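Local coordinates for protein thiamine pyrophosphokinase (Bacillus subtilis, PDB 3LM8) that catalyses the ATP-dependent transfer of pyrophosphate to thiamine, giving thiamine diphosphate and AMP in thiamine salvage, at residues G112-L117 / I158-D163; Y144-D149 / R153-I158; H165-T170 / T186-N191. The protein carries 1 engineered substitution. All coordinates share one frame; numbering follows the deposited sequence.

How the contacts relate
Strand 154-159 relates all three contacts. Contact 1 uses the turn that follows it, contact 2 uses the strand itself, and contact 2 is nested within the loop that contact 1 closes; they share Ile158, with centres about 17 Å apart. Contact 3 holds six residues of the thiamine pocket and lies closest to contact 2, about 10 Å between centres. There Phe157 N lies 2.6 Å from Cys188 O, and Ser156 OG is 2.7 Å from Ser190 N, both probable hydrogen bonds that tie the pocket loop to the strand. Contacts 1 and 3, about 16 Å apart between centres, meet where Ile158 packs on Ile189. The side chain of Ile155 in contact 2 stays about 9 Å from thiamine.

Contact 1: G112-L117 / I158-D163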
loop_
_atom_site.group_PDB
_atom_site.type_symbol
_atom_site.label_atom_id
_atom_site.label_comp_id
_atom_site.label_asym_id
_atom_site.label_seq_id
_atom_site.Cartn_x
_atom_site.Cartn_y
_atom_site.Cartn_z
ATOM N N GLY A 112 10.086 5.574 1.211
ATOM C CA GLY A 112 10.606 4.391 0.579
ATOM C C GLY A 112 9.430 3.624 0.023
ATOM O O GLY A 112 9.250 3.538 -1.194
ATOM N N ASN A 113 8.603 3.092 0.918
ATOM C CA ASN A 113 7.442 2.303 0.513
ATOM C C ASN A 113 6.769 2.859 -0.748
ATOM O O ASN A 113 6.343 2.100 -1.620
ATOM C CB ASN A 113 6.464 2.187 1.688
ATOM C CG ASN A 113 7.142 1.646 2.949
ATOM O OD1 ASN A 113 7.830 0.630 2.906
ATOM N ND2 ASN A 113 6.950 2.328 4.073
ATOM N N ILE A 114 6.704 4.183 -0.848
ATOM C CA ILE A 114 6.117 4.842 -2.012
ATOM C C ILE A 114 6.831 4.435 -3.304
ATOM O O ILE A 114 6.194 4.153 -4.321
ATOM C CB ILE A 114 6.184 6.362 -1.854
ATOM C CG1 ILE A 114 5.054 6.824 -0.934
ATOM C CG2 ILE A 114 6.126 7.045 -3.225
ATOM C CD1 ILE A 114 3.676 6.625 -1.532
ATOM N N GLN A 115 8.156 4.401 -3.266
ATOM C CA GLN A 115 8.919 4.006 -4.441
ATOM C C GLN A 115 8.554 2.573 -4.813
ATOM O O GLN A 115 8.541 2.214 -5.989
ATOM C CB GLN A 115 10.416 4.086 -4.162
ATOM C CG GLN A 115 10.884 5.424 -3.609
ATOM C CD GLN A 115 10.760 6.557 -4.610
ATOM O OE1 GLN A 115 9.838 7.372 -4.532
ATOM N NE2 GLN A 115 11.696 6.612 -5.562
ATOM N N LEU A 116 8.266 1.751 -3.807
ATOM C CA LEU A 116 7.898 0.356 -4.039
ATOM C C LEU A 116 6.745 0.247 -5.034
ATOM O O LEU A 116 6.703 -0.680 -5.840
ATOM C CB LEU A 116 7.487 -0.325 -2.719
ATOM C CG LEU A 116 8.549 -0.664 -1.659
ATOM C CD1 LEU A 116 9.563 -1.621 -2.237
ATOM C CD2 LEU A 116 9.251 0.588 -1.197
ATOM N N LEU A 117 5.806 1.186 -4.966
ATOM C CA LEU A 117 4.655 1.178 -5.861
ATOM C C LEU A 117 5.061 1.283 -7.336
ATOM O O LEU A 117 4.336 0.829 -8.239
ATOM C CB LEU A 117 3.737 2.342 -5.513
ATOM C CG LEU A 117 3.095 2.288 -4.136
ATOM C CD1 LEU A 117 2.518 3.656 -3.784
ATOM C CD2 LEU A 117 2.028 1.214 -4.137
ATOM N N ILE A 158 -1.452 12.914 -7.318
ATOM C CA ILE A 158 -0.139 13.535 -7.385
ATOM C C ILE A 158 0.722 12.912 -8.469
ATOM O O ILE A 158 0.884 11.693 -8.525
ATOM C CB ILE A 158 0.577 13.414 -6.036
ATOM C CG1 ILE A 158 -0.331 13.964 -4.938
ATOM C CG2 ILE A 158 1.889 14.173 -6.075
ATOM C CD1 ILE A 158 0.186 13.747 -3.556
ATOM N N PRO A 159 1.282 13.748 -9.352
ATOM C CA PRO A 159 2.140 13.284 -10.451
ATOM C C PRO A 159 3.374 12.622 -9.853
ATOM O O PRO A 159 3.812 13.017 -8.772
ATOM C CB PRO A 159 2.504 14.577 -11.192
ATOM C CG PRO A 159 1.394 15.548 -10.809
ATOM C CD PRO A 159 1.149 15.216 -9.356
ATOM N N PHE A 160 3.938 11.631 -10.545
ATOM C CA PHE A 160 5.124 10.952 -10.029
ATOM C C PHE A 160 6.419 11.195 -10.804
ATOM O O PHE A 160 7.127 12.161 -10.538
ATOM C CB PHE A 160 4.878 9.446 -9.912
ATOM C CG PHE A 160 5.970 8.714 -9.180
ATOM C CD1 PHE A 160 7.001 8.088 -9.876
ATOM C CD2 PHE A 160 5.982 8.673 -7.788
ATOM C CE1 PHE A 160 8.028 7.430 -9.195
ATOM C CE2 PHE A 160 7.003 8.020 -7.097
ATOM C CZ PHE A 160 8.027 7.397 -7.803
ATOM N N SER A 161 6.741 10.329 -11.757
ATOM C CA SER A 161 7.987 10.492 -12.509
ATOM C C SER A 161 8.056 11.769 -13.356
ATOM O O SER A 161 9.033 12.517 -13.274
ATOM C CB SER A 161 8.241 9.266 -13.396
ATOM O OG SER A 161 7.276 9.168 -14.430
ATOM N N GLU A 162 7.030 12.016 -14.168
ATOM C CA GLU A 162 7.007 13.201 -15.019
ATOM C C GLU A 162 5.629 13.851 -15.018
ATOM O O GLU A 162 4.765 13.496 -14.214
ATOM C CB GLU A 162 7.375 12.832 -16.459
ATOM C CG GLU A 162 8.596 11.930 -16.602
ATOM C CD GLU A 162 8.237 10.535 -17.098
ATOM O OE1 GLU A 162 9.162 9.718 -17.301
ATOM O OE2 GLU A 162 7.030 10.256 -17.285
ATOM N N ASP A 163 5.431 14.801 -15.929
ATOM C CA ASP A 163 4.149 15.489 -16.049
ATOM C C ASP A 163 3.008 14.533 -16.415
ATOM O O ASP A 163 3.215 13.509 -17.073
ATOM C CB ASP A 163 4.216 16.584 -17.117
ATOM C CG ASP A 163 5.182 17.697 -16.764
ATOM O OD1 ASP A 163 5.459 17.893 -15.558
ATOM O OD2 ASP A 163 5.647 18.390 -17.705
#
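Phe160 lays the edge of its ring against Ile114 and Gln115 of helix 107-122, an interdomain contact between the catalytic alpha/beta part of the kinase and the turn that follows strand 154-159 of the thiamine-binding part. The interface is small, 95 Å² in total, of which Phe160 contributes 54 Å². Its CG stands anti to the backbone N (chi1 -171°), which carries the ring out of the turn and across to the helix. Ile114 offers its CG2 branch: this methyl lies 4.1 Å from Phe160 CE2, near the ring plane, and the two side chains run past each other in opposite senses. Gln115 comes in nearly at right angles to Phe160. A bend at chi2 (-67°) turns the chain toward the ring and brings the amide to its edge, the two planes 37° apart. Met138 and Ile206 also touch Phe160, while Ile136 and Leu129 lie beside Ile114, so the apolar side of the contact continues onto strands 126-131 and 134-139 and the loop at Ile206. The polar side is Gln115 OE1, set at the ring edge 3.7 Å from Phe160 CZ and 3.9 Å from Phe160 CE2.

Contact 2: Y144-D149 / R153-I158; sequences YDIEKD and RYISFI
Ile146 and Ile155 meet methyl to methyl across a beta-arch: strand 142-147 borders the four-stranded antiparallel sheet, strand 154-159 borders the large mixed sheet, and the short connection between them turns the chain from one sheet to the other. No hydrogen bond passes between the two segments, as expected where strands face each other through their side chains.

The side chain of Ile146 can be followed inward. Ile146 CB is still 5.8 Å from Ile155 CD1. There the chain branches. Ile146 CG2 stands beside the backbone N and stays 6.2 Å from Ile155 CD1. Ile146 CG1 sits between the backbone N and the carbonyl carbon (chi1 54°) and is 5.0 Å from Ile155 CD1. The extended chi2 (177°) then carries the chain on to its tip, where Ile146 CD1 closes to 3.7 Å on Ile155 CD1. Ile146 CD1 is also 5.3 Å from Phe157 CZ, so that ring is only a more distant neighbour. Phe200, Met209, Phe172 and Leu193 also touch Ile146 and continue the hydrophobic packing between the sheets.

Toward the connecting turn the character changes. Asp149 O and Arg153 N are 4.2 Å apart, too far for a hydrogen bond; Asp149 OD2 instead accepts from the backbone N of Asn151 within the connection. Arg153 and Tyr154 both face Ser212, a classic beta bulge, and Arg153 CG lies over one face of the Tyr154 ring, offset toward its rim, while Arg153 NH1 forms a salt bridge with Glu192.

Chemically, the contact divides in two: dispersion between buried methyl groups joins the sheets, and the polar groups near the turn are paired with other partners, Asn151 within the connection and Glu192 from the loop beyond, rather than with each other.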
loop_
_atom_site.group_PDB
_atom_site.type_symbol
_atom_site.label_atom_id
_atom_site.label_comp_id
_atom_site.label_asym_id
_atom_site.label_seq_id
_atom_site.Cartn_x
_atom_site.Cartn_y
_atom_site.Cartn_z
ATOM N N TYR A 144 -9.560 4.935 -15.104
ATOM C CA TYR A 144 -10.011 4.214 -13.913
ATOM C C TYR A 144 -11.258 4.754 -13.201
ATOM O O TYR A 144 -11.512 5.962 -13.170
ATOM C CB TYR A 144 -8.848 4.161 -12.917
ATOM C CG TYR A 144 -7.504 3.888 -13.564
ATOM C CD1 TYR A 144 -7.037 2.585 -13.731
ATOM C CD2 TYR A 144 -6.712 4.942 -14.044
ATOM C CE1 TYR A 144 -5.813 2.329 -14.361
ATOM C CE2 TYR A 144 -5.489 4.703 -14.677
ATOM C CZ TYR A 144 -5.043 3.391 -14.832
ATOM O OH TYR A 144 -3.836 3.140 -15.455
ATOM N N ASP A 145 -12.021 3.831 -12.615
ATOM C CA ASP A 145 -13.242 4.150 -11.874
ATOM C C ASP A 145 -13.003 3.960 -10.379
ATOM O O ASP A 145 -12.228 3.094 -9.978
ATOM C CB ASP A 145 -14.379 3.199 -12.269
ATOM C CG ASP A 145 -15.057 3.574 -13.576
ATOM O OD1 ASP A 145 -15.746 2.693 -14.143
ATOM O OD2 ASP A 145 -14.926 4.737 -14.027
ATOM N N ILE A 146 -13.668 4.771 -9.558
ATOM C CA ILE A 146 -13.591 4.636 -8.100
ATOM C C ILE A 146 -15.001 4.793 -7.567
ATOM O O ILE A 146 -15.863 5.378 -8.214
ATOM C CB ILE A 146 -12.714 5.710 -7.389
ATOM C CG1 ILE A 146 -13.173 7.110 -7.769
ATOM C CG2 ILE A 146 -11.248 5.510 -7.711
ATOM C CD1 ILE A 146 -12.397 8.188 -7.040
ATOM N N GLU A 147 -15.228 4.258 -6.378
ATOM C CA GLU A 147 -16.528 4.336 -5.731
ATOM C C GLU A 147 -16.361 5.288 -4.546
ATOM O O GLU A 147 -15.257 5.443 -4.032
ATOM C CB GLU A 147 -16.950 2.937 -5.261
ATOM C CG GLU A 147 -18.423 2.802 -4.900
ATOM C CD GLU A 147 -18.835 1.356 -4.665
ATOM O OE1 GLU A 147 -18.558 0.513 -5.548
ATOM O OE2 GLU A 147 -19.438 1.066 -3.606
ATOM N N LYS A 148 -17.437 5.949 -4.140
ATOM C CA LYS A 148 -17.357 6.859 -3.010
ATOM C C LYS A 148 -16.980 6.045 -1.788
ATOM O O LYS A 148 -17.424 4.911 -1.635
ATOM C CB LYS A 148 -18.701 7.556 -2.766
ATOM C CG LYS A 148 -18.701 8.455 -1.534
ATOM C CD LYS A 148 -19.899 9.399 -1.497
ATOM C CE LYS A 148 -19.812 10.470 -2.572
ATOM N NZ LYS A 148 -20.875 11.506 -2.417
ATOM N N ASP A 149 -16.150 6.613 -0.924
ATOM C CA ASP A 149 -15.748 5.901 0.276
ATOM C C ASP A 149 -16.412 6.525 1.492
ATOM O O ASP A 149 -16.155 7.681 1.841
ATOM C CB ASP A 149 -14.227 5.928 0.432
ATOM C CG ASP A 149 -13.745 5.012 1.534
ATOM O OD1 ASP A 149 -12.530 4.736 1.586
ATOM O OD2 ASP A 149 -14.581 4.572 2.351
ATOM N N ARG A 153 -13.252 10.611 2.838
ATOM C CA ARG A 153 -13.866 11.487 1.838
ATOM C C ARG A 153 -12.961 12.212 0.862
ATOM O O ARG A 153 -13.432 12.729 -0.156
ATOM C CB ARG A 153 -14.744 12.533 2.527
ATOM C CG ARG A 153 -13.982 13.655 3.217
ATOM C CD ARG A 153 -14.955 14.610 3.872
ATOM N NE ARG A 153 -15.907 15.126 2.893
ATOM C CZ ARG A 153 -17.188 15.361 3.148
ATOM N NH1 ARG A 153 -17.979 15.833 2.195
ATOM N NH2 ARG A 153 -17.682 15.114 4.354
ATOM N N TYR A 154 -11.672 12.272 1.169
ATOM C CA TYR A 154 -10.743 12.966 0.287
ATOM C C TYR A 154 -9.997 12.025 -0.639
ATOM O O TYR A 154 -9.598 10.929 -0.254
ATOM C CB TYR A 154 -9.754 13.795 1.105
ATOM C CG TYR A 154 -10.424 14.753 2.069
ATOM C CD1 TYR A 154 -10.718 14.360 3.373
ATOM C CD2 TYR A 154 -10.774 16.049 1.670
ATOM C CE1 TYR A 154 -11.336 15.231 4.261
ATOM C CE2 TYR A 154 -11.393 16.926 2.548
ATOM C CZ TYR A 154 -11.672 16.514 3.846
ATOM O OH TYR A 154 -12.273 17.382 4.734
ATOM N N ILE A 155 -9.842 12.470 -1.879
ATOM C CA ILE A 155 -9.164 11.716 -2.921
ATOM C C ILE A 155 -8.207 12.708 -3.542
ATOM O O ILE A 155 -8.658 13.660 -4.165
ATOM C CB ILE A 155 -10.149 11.295 -4.018
ATOM C CG1 ILE A 155 -11.173 10.319 -3.453
ATOM C CG2 ILE A 155 -9.399 10.711 -5.211
ATOM C CD1 ILE A 155 -12.526 10.443 -4.121
ATOM N N SER A 156 -6.905 12.498 -3.367
ATOM C CA SER A 156 -5.904 13.395 -3.931
ATOM C C SER A 156 -5.115 12.707 -5.037
ATOM O O SER A 156 -4.925 11.495 -5.015
ATOM C CB SER A 156 -4.943 13.861 -2.842
ATOM O OG SER A 156 -5.632 14.565 -1.823
ATOM N N PHE A 157 -4.650 13.482 -6.007
ATOM C CA PHE A 157 -3.865 12.930 -7.108
ATOM C C PHE A 157 -2.537 13.661 -7.168
ATOM O O PHE A 157 -2.490 14.884 -7.078
ATOM C CB PHE A 157 -4.593 13.105 -8.441
ATOM C CG PHE A 157 -5.802 12.223 -8.600
ATOM C CD1 PHE A 157 -5.665 10.849 -8.733
ATOM C CD2 PHE A 157 -7.078 12.776 -8.644
ATOM C CE1 PHE A 157 -6.775 10.033 -8.914
ATOM C CE2 PHE A 157 -8.194 11.975 -8.823
ATOM C CZ PHE A 157 -8.047 10.600 -8.959
ATOM N N ILE A 158 -1.452 12.914 -7.318
ATOM C CA ILE A 158 -0.139 13.535 -7.385
ATOM C C ILE A 158 0.722 12.912 -8.469
ATOM O O ILE A 158 0.884 11.693 -8.525
ATOM C CB ILE A 158 0.577 13.414 -6.036
ATOM C CG1 ILE A 158 -0.331 13.964 -4.938
ATOM C CG2 ILE A 158 1.889 14.173 -6.075
ATOM C CD1 ILE A 158 0.186 13.747 -3.556
#

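Contact 3: H165-T170 / T186-N191; sequences HELTLT and TLCISN. With VIB (3-(4-amino-2-methyl-pyrimidin-5-ylmethyl)-5-(2-hydroxy-ethyl)-4-methyl-thiazol-3-ium), chain E.
Leu167 sets its CD2 methyl against the sulfur of Cys188, 3.9 Å from SG, bringing strand 167-170 against the loop 186-191 that forms much of the thiamine pocket. Its CG stands anti to the backbone N (chi1 175°), which sends the leucine off the sheet toward that loop. Glu166 and Leu167 both face Cys179 in a G1 beta bulge. Two residues on, Leu169 points the same way, and its CD1 meets the amide end of Asn191, the two side chains running aslant. Leu176, Phe200 and Phe202 are among the apolar neighbours of the leucines.

On its other side the loop lines the thiamine site with backbone carbonyls and side chains alike. Ile189 O lies almost straight above the thiazolium nitrogen N3, at 3.2 Å. Leu187 O lies over the face of the pyrimidine, 3.2 Å from N1A, and Leu187 CD1 lies on the same side but beyond the rim, 3.3 Å from N3A. Ser190 CB packs on the thiazolium methyl CM4 at 3.4 Å. Cys188 SG bridges the layers, since besides Leu167 it reaches the pyrimidine methyl CM2 at 4.1 Å. Asn191 does likewise, its CG lying 3.8 Å from N1A, with Tyr174, another pocket residue, beside it. With an alanine at Asn191, Leu169 CD1 and the N1A edge of the pyrimidine would probably both lose the amide packed against them, leaving a gap there.

Leu167 thus lies behind Cys188 as a second-shell residue, while Leu169, packed on Asn191, comes close to the pyrimidine methyl itself. A carbonyl oxygen poised over a quaternary nitrogen would be expected to favour the positive charge of the thiazolium.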
loop_
_atom_site.group_PDB
_atom_site.type_symbol
_atom_site.label_atom_id
_atom_site.label_comp_id
_atom_site.label_asym_id
_atom_site.label_seq_id
_atom_site.Cartn_x
_atom_site.Cartn_y
_atom_site.Cartn_z
ATOM N N HIS A 165 -0.382 13.950 -18.502
ATOM C CA HIS A 165 -1.008 14.490 -19.706
ATOM C C HIS A 165 -2.452 14.099 -19.917
ATOM O O HIS A 165 -2.816 12.933 -19.793
ATOM C CB HIS A 165 -0.197 14.087 -20.940
ATOM C CG HIS A 165 1.177 14.673 -20.965
ATOM N ND1 HIS A 165 2.133 14.364 -20.022
ATOM C CD2 HIS A 165 1.743 15.583 -21.790
ATOM C CE1 HIS A 165 3.230 15.060 -20.262
ATOM N NE2 HIS A 165 3.018 15.809 -21.330
ATOM N N GLU A 166 -3.263 15.097 -20.253
ATOM C CA GLU A 166 -4.687 14.915 -20.518
ATOM C C GLU A 166 -5.465 14.248 -19.380
ATOM O O GLU A 166 -6.189 13.274 -19.595
ATOM C CB GLU A 166 -4.876 14.119 -21.817
ATOM C CG GLU A 166 -4.367 14.822 -23.064
ATOM C CD GLU A 166 -4.608 14.005 -24.331
ATOM O OE1 GLU A 166 -5.723 13.456 -24.485
ATOM O OE2 GLU A 166 -3.689 13.919 -25.179
ATOM N N LEU A 167 -5.317 14.791 -18.174
ATOM C CA LEU A 167 -6.003 14.268 -17.001
ATOM C C LEU A 167 -7.447 14.738 -16.987
ATOM O O LEU A 167 -7.718 15.937 -17.076
ATOM C CB LEU A 167 -5.316 14.741 -15.713
ATOM C CG LEU A 167 -6.007 14.360 -14.389
ATOM C CD1 LEU A 167 -6.100 12.850 -14.274
ATOM C CD2 LEU A 167 -5.227 14.913 -13.202
ATOM N N THR A 168 -8.368 13.790 -16.871
ATOM C CA THR A 168 -9.789 14.095 -16.828
ATOM C C THR A 168 -10.410 13.504 -15.576
ATOM O O THR A 168 -10.187 12.339 -15.248
ATOM C CB THR A 168 -10.514 13.527 -18.060
ATOM O OG1 THR A 168 -10.114 14.263 -19.225
ATOM C CG2 THR A 168 -12.030 13.617 -17.879
ATOM N N LEU A 169 -11.188 14.315 -14.875
ATOM C CA LEU A 169 -11.846 13.876 -13.651
ATOM C C LEU A 169 -13.358 14.045 -13.783
ATOM O O LEU A 169 -13.841 15.100 -14.189
ATOM C CB LEU A 169 -11.325 14.688 -12.464
ATOM C CG LEU A 169 -9.813 14.635 -12.269
ATOM C CD1 LEU A 169 -9.422 15.557 -11.136
ATOM C CD2 LEU A 169 -9.374 13.218 -11.968
ATOM N N THR A 170 -14.102 13.007 -13.429
ATOM C CA THR A 170 -15.551 13.051 -13.536
ATOM C C THR A 170 -16.212 12.423 -12.332
ATOM O O THR A 170 -15.915 11.282 -11.984
ATOM C CB THR A 170 -16.027 12.305 -14.781
ATOM O OG1 THR A 170 -15.430 12.895 -15.942
ATOM C CG2 THR A 170 -17.543 12.379 -14.896
ATOM N N THR A 186 0.420 20.670 -6.710
ATOM C CA THR A 186 -0.455 20.154 -5.663
ATOM C C THR A 186 -1.877 20.659 -5.874
ATOM O O THR A 186 -2.626 20.880 -4.919
ATOM C CB THR A 186 0.012 20.556 -4.264
ATOM O OG1 THR A 186 -0.097 21.974 -4.108
ATOM C CG2 THR A 186 1.441 20.135 -4.056
ATOM N N LEU A 187 -2.238 20.840 -7.141
ATOM C CA LEU A 187 -3.573 21.296 -7.507
ATOM C C LEU A 187 -4.591 20.189 -7.297
ATOM O O LEU A 187 -5.689 20.428 -6.772
ATOM C CB LEU A 187 -3.626 21.697 -8.979
ATOM C CG LEU A 187 -5.051 21.834 -9.525
ATOM C CD1 LEU A 187 -5.762 22.930 -8.746
ATOM C CD2 LEU A 187 -5.036 22.152 -11.017
ATOM N N CYS A 188 -4.214 18.980 -7.710
ATOM C CA CYS A 188 -5.099 17.826 -7.621
ATOM C C CYS A 188 -5.164 17.129 -6.259
ATOM O O CYS A 188 -5.505 15.948 -6.163
ATOM C CB CYS A 188 -4.731 16.829 -8.725
ATOM S SG CYS A 188 -4.624 17.604 -10.378
ATOM N N ILE A 189 -4.854 17.870 -5.204
ATOM C CA ILE A 189 -4.903 17.333 -3.853
ATOM C C ILE A 189 -6.189 17.812 -3.209
ATOM O O ILE A 189 -6.688 18.890 -3.524
ATOM C CB ILE A 189 -3.715 17.828 -3.001
ATOM C CG1 ILE A 189 -2.422 17.204 -3.516
ATOM C CG2 ILE A 189 -3.937 17.496 -1.528
ATOM C CD1 ILE A 189 -1.198 17.643 -2.762
ATOM N N SER A 190 -6.726 16.990 -2.316
ATOM C CA SER A 190 -7.950 17.320 -1.606
ATOM C C SER A 190 -9.193 17.439 -2.491
ATOM O O SER A 190 -9.919 18.437 -2.431
ATOM C CB SER A 190 -7.755 18.609 -0.801
ATOM O OG SER A 190 -7.163 18.331 0.455
ATOM N N ASN A 191 -9.433 16.425 -3.316
ATOM C CA ASN A 191 -10.614 16.417 -4.169
ATOM C C ASN A 191 -11.627 15.543 -3.438
ATOM O O ASN A 191 -11.320 14.946 -2.407
ATOM C CB ASN A 191 -10.293 15.825 -5.548
ATOM C CG ASN A 191 -11.184 16.384 -6.649
ATOM O OD1 ASN A 191 -10.781 16.450 -7.818
ATOM N ND2 ASN A 191 -12.398 16.784 -6.287
HETATM C CM2 VIB E . -8.280 19.386 -9.701
HETATM N N4A VIB E . -8.871 23.118 -6.742
HETATM C CM4 VIB E . -9.270 21.558 -1.485
HETATM O O1 VIB E . -7.176 24.545 -0.209
HETATM C C7 VIB E . -6.082 23.690 0.135
HETATM C C6 VIB E . -6.438 22.247 -0.225
HETATM C C2 VIB E . -6.848 22.106 -4.245
HETATM S S1 VIB E . -5.679 22.489 -3.005
HETATM C C5 VIB E . -6.796 22.154 -1.709
HETATM C C4 VIB E . -8.008 21.831 -2.308
HETATM N N3 VIB E . -8.002 21.809 -3.643
HETATM C C7A VIB E . -9.219 21.474 -4.396
HETATM C C4A VIB E . -8.778 21.802 -6.905
HETATM N N3A VIB E . -8.584 21.281 -8.126
HETATM C C2A VIB E . -8.490 19.954 -8.296
HETATM N N1A VIB E . -8.586 19.128 -7.244
HETATM C C6A VIB E . -8.779 19.598 -6.024
HETATM C C5A VIB E . -8.887 20.966 -5.801
#